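Local atomic coordinates of putative membrane protein COG4129 (Clostridium difficile, PDB entry 3KMI), a protein that is of unknown function but may export aromatic acids across the cell membrane, the present chain being its helical C-terminal domain. Residues V13-K16 / L17-V21; N49-I52 / D53-I56; P102-A105 / H106-S109. All coordinates share one frame; numbering follows the deposited sequence. Where two conformers were deposited one is given.

Interaction 1: residues V13-K16 / L17-V21; sequences VQKK and LQEEV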
loop_
_atom_site.group_PDB
_atom_site.type_symbol
_atom_site.label_atom_id
_atom_site.label_comp_id
_atom_site.label_asym_id
_atom_site.label_seq_id
_atom_site.Cartn_x
_atom_site.Cartn_y
_atom_site.Cartn_z
ATOM N N VAL A 13 -8.306 -18.572 -15.358
ATOM C CA VAL A 13 -8.130 -17.129 -15.461
ATOM C C VAL A 13 -7.460 -16.581 -14.191
ATOM O O VAL A 13 -6.520 -15.782 -14.275
ATOM C CB VAL A 13 -9.507 -16.438 -15.737
ATOM C CG1 VAL A 13 -9.443 -14.916 -15.546
ATOM C CG2 VAL A 13 -9.980 -16.741 -17.150
ATOM N N GLN A 14 -7.933 -17.017 -13.024
ATOM C CA GLN A 14 -7.358 -16.570 -11.757
ATOM C C GLN A 14 -5.929 -17.110 -11.588
ATOM O O GLN A 14 -5.056 -16.416 -11.056
ATOM C CB GLN A 14 -8.265 -16.966 -10.572
ATOM C CG GLN A 14 -7.736 -18.088 -9.699
ATOM C CD GLN A 14 -8.837 -18.813 -8.950
ATOM O OE1 GLN A 14 -10.028 -18.543 -9.151
ATOM N NE2 GLN A 14 -8.447 -19.741 -8.085
ATOM N N LYS A 15 -5.698 -18.334 -12.065
ATOM C CA LYS A 15 -4.361 -18.936 -12.112
ATOM C C LYS A 15 -3.387 -18.135 -13.009
ATOM O O LYS A 15 -2.244 -17.865 -12.625
ATOM C CB LYS A 15 -4.485 -20.356 -12.666
ATOM C CG LYS A 15 -3.173 -21.061 -12.902
ATOM C CD LYS A 15 -2.527 -21.522 -11.601
ATOM C CE LYS A 15 -1.525 -22.666 -11.845
ATOM N NZ LYS A 15 -2.174 -23.936 -12.335
ATOM N N LYS A 16 -3.850 -17.768 -14.202
ATOM C CA LYS A 16 -3.033 -16.983 -15.116
ATOM C C LYS A 16 -2.713 -15.584 -14.547
ATOM O O LYS A 16 -1.584 -15.097 -14.679
ATOM C CB LYS A 16 -3.695 -16.914 -16.492
ATOM C CG LYS A 16 -2.903 -16.127 -17.538
ATOM C CD LYS A 16 -3.354 -16.427 -18.955
ATOM C CE LYS A 16 -4.525 -15.530 -19.397
ATOM N NZ LYS A 16 -4.904 -15.644 -20.849
ATOM N N LEU A 17 -3.701 -14.920 -13.937
ATOM C CA LEU A 17 -3.466 -13.607 -13.311
ATOM C C LEU A 17 -2.416 -13.694 -12.188
ATOM O O LEU A 17 -1.522 -12.859 -12.119
ATOM C CB LEU A 17 -4.764 -13.021 -12.727
ATOM C CG LEU A 17 -5.716 -12.469 -13.795
ATOM C CD1 LEU A 17 -7.152 -12.579 -13.329
ATOM C CD2 LEU A 17 -5.351 -11.021 -14.120
ATOM N N GLN A 18 -2.537 -14.696 -11.331
ATOM C CA GLN A 18 -1.513 -14.931 -10.316
ATOM C C GLN A 18 -0.119 -15.122 -10.917
ATOM O O GLN A 18 0.863 -14.609 -10.397
ATOM C CB GLN A 18 -1.877 -16.112 -9.429
ATOM C CG GLN A 18 -0.856 -16.342 -8.300
ATOM C CD GLN A 18 -1.254 -17.461 -7.357
ATOM O OE1 GLN A 18 -2.283 -17.376 -6.676
ATOM N NE2 GLN A 18 -0.438 -18.517 -7.298
ATOM N N GLU A 19 -0.046 -15.908 -11.987
ATOM C CA GLU A 19 1.217 -16.171 -12.653
ATOM C C GLU A 19 1.790 -14.853 -13.205
ATOM O O GLU A 19 2.962 -14.596 -13.051
ATOM C CB GLU A 19 1.025 -17.224 -13.751
ATOM C CG GLU A 19 0.523 -18.564 -13.196
ATOM C CD GLU A 19 0.149 -19.613 -14.269
ATOM O OE1 GLU A 19 0.096 -19.296 -15.472
ATOM O OE2 GLU A 19 -0.115 -20.767 -13.886
ATOM N N GLU A 20 0.956 -14.003 -13.794
ATOM C CA GLU A 20 1.420 -12.704 -14.266
ATOM C C GLU A 20 1.864 -11.744 -13.175
ATOM O O GLU A 20 2.816 -10.993 -13.371
ATOM C CB GLU A 20 0.418 -12.061 -15.257
ATOM C CG GLU A 20 0.406 -12.906 -16.546
ATOM C CD GLU A 20 -0.536 -12.412 -17.622
ATOM O OE1 GLU A 20 -1.166 -11.345 -17.440
ATOM O OE2 GLU A 20 -0.658 -13.123 -18.648
ATOM N N VAL A 21 1.189 -11.776 -12.041
ATOM C CA VAL A 21 1.596 -11.007 -10.871
ATOM C C VAL A 21 3.002 -11.473 -10.449
ATOM O O VAL A 21 3.893 -10.661 -10.182
ATOM C CB VAL A 21 0.604 -11.249 -9.675
ATOM C CG1 VAL A 21 1.190 -10.730 -8.384
ATOM C CG2 VAL A 21 -0.805 -10.587 -9.995
#
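V13 meets L17 one helical turn further along helix 7-33. The backbone N of L17 donates to V13 O at 3.0 Å. The two side chains lie side by side and point the same way. V13 CG1 is anti to its own backbone N (chi1 167°) and comes within 4.0 Å of L17 CD1. Both side chains face the helices next to them: V13 touches F74 of helix 68-95 and S55 of helix 41-61, and L17 packs on M78 and I81.

Q14 makes the next rung, its O taking the N-H of Q18. The Q14 side chain has two conformers, and in one of them its OE1 is hydrogen-bonded to H11 ND1. The Q18 side chain touches R171 of helix 148-176.

K15 and E19 are the closer of two lysine–glutamate pairs. Their side chains cross at a slant. The K15 chain bends at chi2 (75°), which lays its methylene carbons against the carboxylate. K15 CE sits 3.1 Å from E19 OE2, while K15 NZ stays 4.1 Å from the same oxygen. Opposite charges are therefore close without a salt bridge. E19 N also donates to K15 O, and E19 CG lies against K15 O at 2.9 Å.

K16 runs alongside E20, both pointing the same way, and K16 CG lies 3.9 Å from E20 OE2. Their charged ends are further apart, K16 NZ being 5.4 Å from E20 OE2. The backbone bond from E20 N to K16 O is 2.9 Å long.

The four backbone bonds hold the turn. V13 and L17 pack against other helices, while three of the four charged residues are exposed. Two lysines thus each precede a glutamate by four residues, and their attraction is probably modest and screened by solvent.

Interaction 2: residues N49-I52 / D53-I56; sequences NSLI and DSSI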
loop_
_atom_site.group_PDB
_atom_site.type_symbol
_atom_site.label_atom_id
_atom_site.label_comp_id
_atom_site.label_asym_id
_atom_site.label_seq_id
_atom_site.Cartn_x
_atom_site.Cartn_y
_atom_site.Cartn_z
ATOM N N ASN A 49 -1.782 -5.737 -16.731
ATOM C CA ASN A 49 -2.866 -4.760 -16.776
ATOM C C ASN A 49 -3.872 -5.122 -17.880
ATOM O O ASN A 49 -5.087 -4.987 -17.673
ATOM C CB ASN A 49 -2.335 -3.329 -17.009
ATOM C CG ASN A 49 -1.804 -2.683 -15.727
ATOM O OD1 ASN A 49 -2.172 -3.082 -14.614
ATOM N ND2 ASN A 49 -0.971 -1.667 -15.882
ATOM N N SER A 50 -3.370 -5.556 -19.048
ATOM C CA SER A 50 -4.284 -5.871 -20.174
ATOM C C SER A 50 -5.167 -7.103 -19.836
ATOM O O SER A 50 -6.356 -7.153 -20.200
ATOM C CB SER A 50 -3.522 -6.083 -21.476
ATOM O OG SER A 50 -2.793 -4.930 -21.813
ATOM N N LEU A 51 -4.591 -8.084 -19.150
ATOM C CA LEU A 51 -5.373 -9.252 -18.660
ATOM C C LEU A 51 -6.368 -8.942 -17.551
ATOM O O LEU A 51 -7.469 -9.572 -17.454
ATOM C CB LEU A 51 -4.442 -10.388 -18.171
ATOM C CG LEU A 51 -5.183 -11.728 -17.921
ATOM C CD1 LEU A 51 -6.001 -12.199 -19.089
ATOM C CD2 LEU A 51 -4.231 -12.865 -17.498
ATOM N N ILE A 52 -5.997 -8.016 -16.673
ATOM C CA ILE A 52 -6.927 -7.571 -15.645
ATOM C C ILE A 52 -8.105 -6.908 -16.337
ATOM O O ILE A 52 -9.273 -7.169 -15.990
ATOM C CB ILE A 52 -6.255 -6.532 -14.674
ATOM C CG1 ILE A 52 -5.345 -7.268 -13.679
ATOM C CG2 ILE A 52 -7.356 -5.674 -13.979
ATOM C CD1 ILE A 52 -4.290 -6.348 -12.915
ATOM N N ASP A 53 -7.816 -6.093 -17.364
ATOM C CA ASP A 53 -8.904 -5.377 -18.059
ATOM C C ASP A 53 -9.796 -6.311 -18.861
ATOM O O ASP A 53 -11.008 -6.165 -18.841
ATOM C CB ASP A 53 -8.382 -4.292 -19.011
ATOM C CG ASP A 53 -7.747 -3.111 -18.272
ATOM O OD1 ASP A 53 -8.034 -2.878 -17.072
ATOM O OD2 ASP A 53 -6.930 -2.425 -18.904
ATOM N N SER A 54 -9.194 -7.223 -19.619
ATOM C CA SER A 54 -10.005 -8.141 -20.399
ATOM C C SER A 54 -10.826 -9.070 -19.489
ATOM O O SER A 54 -11.983 -9.405 -19.803
ATOM C CB SER A 54 -9.189 -8.894 -21.448
ATOM O OG SER A 54 -8.097 -9.592 -20.894
ATOM N N SER A 55 -10.253 -9.472 -18.362
ATOM C CA SER A 55 -10.954 -10.379 -17.483
ATOM C C SER A 55 -12.157 -9.699 -16.894
ATOM O O SER A 55 -13.238 -10.288 -16.836
ATOM C CB SER A 55 -10.014 -10.919 -16.409
ATOM O OG SER A 55 -8.971 -11.630 -17.063
ATOM N N ILE A 56 -12.003 -8.445 -16.486
ATOM C CA ILE A 56 -13.119 -7.696 -15.902
ATOM C C ILE A 56 -14.166 -7.369 -16.949
ATOM O O ILE A 56 -15.370 -7.533 -16.695
ATOM C CB ILE A 56 -12.624 -6.404 -15.230
ATOM C CG1 ILE A 56 -11.931 -6.745 -13.928
ATOM C CG2 ILE A 56 -13.790 -5.499 -14.847
ATOM C CD1 ILE A 56 -11.179 -5.533 -13.308
#
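Residues 49-56 form two regular turns of helix 41-61, in which the N-H groups of D53, S54, S55 and I56 bond to the carbonyls of N49, S50, L51 and I52, four residues earlier.

The L51 carbonyl carries an extra bond. S55 OG donates to L51 O at 2.6 Å, and S55 N donates to the same oxygen at 2.9 Å. One serine therefore grips one carbonyl twice. The two donors approach differently: S55 N stands above the carbonyl plane, 39° out of it, whereas S55 OG is tilted by 22°. The hydroxyl is placed there by chi1 of -61°, which sets S55 OG beside its own backbone N. This buried hydroxyl thus gives its proton to the backbone within its own helix. L51 CD1 lies 3.6 Å from S55 OG, so a methyl packs beside the hydroxyl.

I52 and I56 lie side by side and point the same way. I52 CG2 meets I56 CD1 at 3.9 Å, an apolar contact one turn apart. On another side of the helix, D53 folds its carboxylate back over the preceding turn, with D53 CG 3.3 Å from N49 O. The N49 side chain has its own partner, R85, which bonds to N49 OD1. The hydroxyl S50 OG bonds to Y46 O.

The helix meets two others, helix 7-33 and helix 68-95. L51 touches K16 and E20 of the first. I52 touches M78, I81 and R85 of the second, and S55 meets F74 there.

Interaction 3: residues P102-A105 / H106-S109; sequences PPQA and HILS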
loop_
_atom_site.group_PDB
_atom_site.type_symbol
_atom_site.label_atom_id
_atom_site.label_comp_id
_atom_site.label_asym_id
_atom_site.label_seq_id
_atom_site.Cartn_x
_atom_site.Cartn_y
_atom_site.Cartn_z
ATOM N N PRO A 102 23.360 -3.059 -1.209
ATOM C CA PRO A 102 24.101 -3.662 -0.064
ATOM C C PRO A 102 23.636 -5.122 0.252
ATOM O O PRO A 102 22.680 -5.580 -0.342
ATOM C CB PRO A 102 23.766 -2.716 1.087
ATOM C CG PRO A 102 22.434 -2.160 0.727
ATOM C CD PRO A 102 22.520 -1.933 -0.763
ATOM N N PRO A 103 24.324 -5.845 1.163
ATOM C CA PRO A 103 23.950 -7.220 1.428
ATOM C C PRO A 103 22.490 -7.390 1.778
ATOM O O PRO A 103 21.887 -8.323 1.302
ATOM C CB PRO A 103 24.833 -7.586 2.629
ATOM C CG PRO A 103 26.035 -6.828 2.387
ATOM C CD PRO A 103 25.570 -5.500 1.874
ATOM N N GLN A 104 21.921 -6.486 2.573
ATOM C CA GLN A 104 20.491 -6.583 2.937
ATOM C C GLN A 104 19.534 -6.444 1.737
ATOM O O GLN A 104 18.466 -7.041 1.731
ATOM C CB GLN A 104 20.135 -5.569 4.026
ATOM C CG GLN A 104 20.674 -5.893 5.430
ATOM C CD GLN A 104 20.242 -7.274 5.948
ATOM O OE1 GLN A 104 21.073 -8.070 6.405
ATOM N NE2 GLN A 104 18.949 -7.560 5.879
ATOM N N ALA A 105 19.938 -5.659 0.733
ATOM C CA ALA A 105 19.208 -5.571 -0.542
ATOM C C ALA A 105 19.274 -6.888 -1.304
ATOM O O ALA A 105 18.270 -7.355 -1.822
ATOM C CB ALA A 105 19.761 -4.393 -1.415
ATOM N N HIS A 106 20.458 -7.496 -1.373
ATOM C CA HIS A 106 20.607 -8.834 -1.951
ATOM C C HIS A 106 19.711 -9.855 -1.213
ATOM O O HIS A 106 19.125 -10.707 -1.841
ATOM C CB HIS A 106 22.074 -9.269 -1.896
ATOM C CG HIS A 106 22.948 -8.606 -2.917
ATOM N ND1 HIS A 106 22.918 -8.951 -4.254
ATOM C CD2 HIS A 106 23.922 -7.673 -2.791
ATOM C CE1 HIS A 106 23.817 -8.240 -4.913
ATOM N NE2 HIS A 106 24.439 -7.456 -4.048
ATOM N N ILE A 107 19.591 -9.741 0.106
ATOM C CA ILE A 107 18.754 -10.661 0.892
ATOM C C ILE A 107 17.252 -10.420 0.581
ATOM O O ILE A 107 16.480 -11.374 0.440
ATOM C CB ILE A 107 19.078 -10.554 2.401
ATOM C CG1 ILE A 107 20.417 -11.249 2.692
ATOM C CG2 ILE A 107 17.954 -11.177 3.298
ATOM C CD1 ILE A 107 21.050 -10.795 3.986
ATOM N N LEU A 108 16.872 -9.146 0.471
ATOM C CA LEU A 108 15.529 -8.763 0.073
ATOM C C LEU A 108 15.200 -9.332 -1.310
ATOM O O LEU A 108 14.121 -9.911 -1.544
ATOM C CB LEU A 108 15.382 -7.229 0.045
ATOM C CG LEU A 108 13.999 -6.825 -0.477
ATOM C CD1 LEU A 108 12.938 -7.338 0.510
ATOM C CD2 LEU A 108 13.892 -5.331 -0.711
ATOM N N SER A 109 16.111 -9.137 -2.242
ATOM C CA SER A 109 15.909 -9.662 -3.569
ATOM C C SER A 109 15.727 -11.198 -3.579
ATOM O O SER A 109 14.820 -11.714 -4.243
ATOM C CB SER A 109 17.089 -9.284 -4.442
ATOM O OG SER A 109 16.971 -9.899 -5.699
#
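P102 O receives the N-H of H106 at the start of helix 103-117. This is an alpha-helical N-terminus with P102 at the N-cap and P103 as the first helical residue. A proline costs no bond there, since the N-H groups of a first helical turn have no acceptor within the helix.

The tight part is the backbone and the buried face. H106 N, I107 N, L108 N and S109 N bond to the carbonyls of P102, P103, Q104 and A105, and the shortest of these is S109 N to A105 O at 2.8 Å. I107 N lies in the carbonyl plane of P103. A105 and L108 are buried in the bundle: A105 touches I32 and L157, and L108 packs on I32, C160, L161 and L164. The buried hydroxyl S109 OG is hydrogen-bonded to A29 O of helix 7-33.

The other side is looser, and P103, H106 and I107 are exposed there. Q104 lies between, its side chain on L135, S138 and M139 of helix 124-140. It runs beside I107, which also touches L135. The Q104 chain bends at chi2 (-56°), bringing Q104 OE1 to 3.6 Å from I107 CD1.

The H106 ring folds back toward the cap. P103 CA lies at its edge, near the ring plane. P102 O approaches the ring obliquely, 3.5 Å from H106 CD2.

Overall arrangement
All three contacts are local turns of helices in one helical domain. Interactions 1 and 2 belong together. They lie on the consecutive helices 7-33 and 41-61, their centres are about 11 Å apart, and they touch directly: L17 CD2 meets I52 CG1 at 3.8 Å. Interaction 3 is on the opposite side of the chain's centre, about 27 Å from interaction 1 and about 33 Å from interaction 2, centre to centre. Yet helix 7-33, which carries interaction 1, also borders interaction 3. Interaction 1 is a surface contact with lysine–glutamate pairs. Interactions 2 and 3 are partly buried. Interaction 2 turns a serine bond inward to its own helix, whereas interaction 3 sends one to helix 7-33 and begins at a proline N-cap.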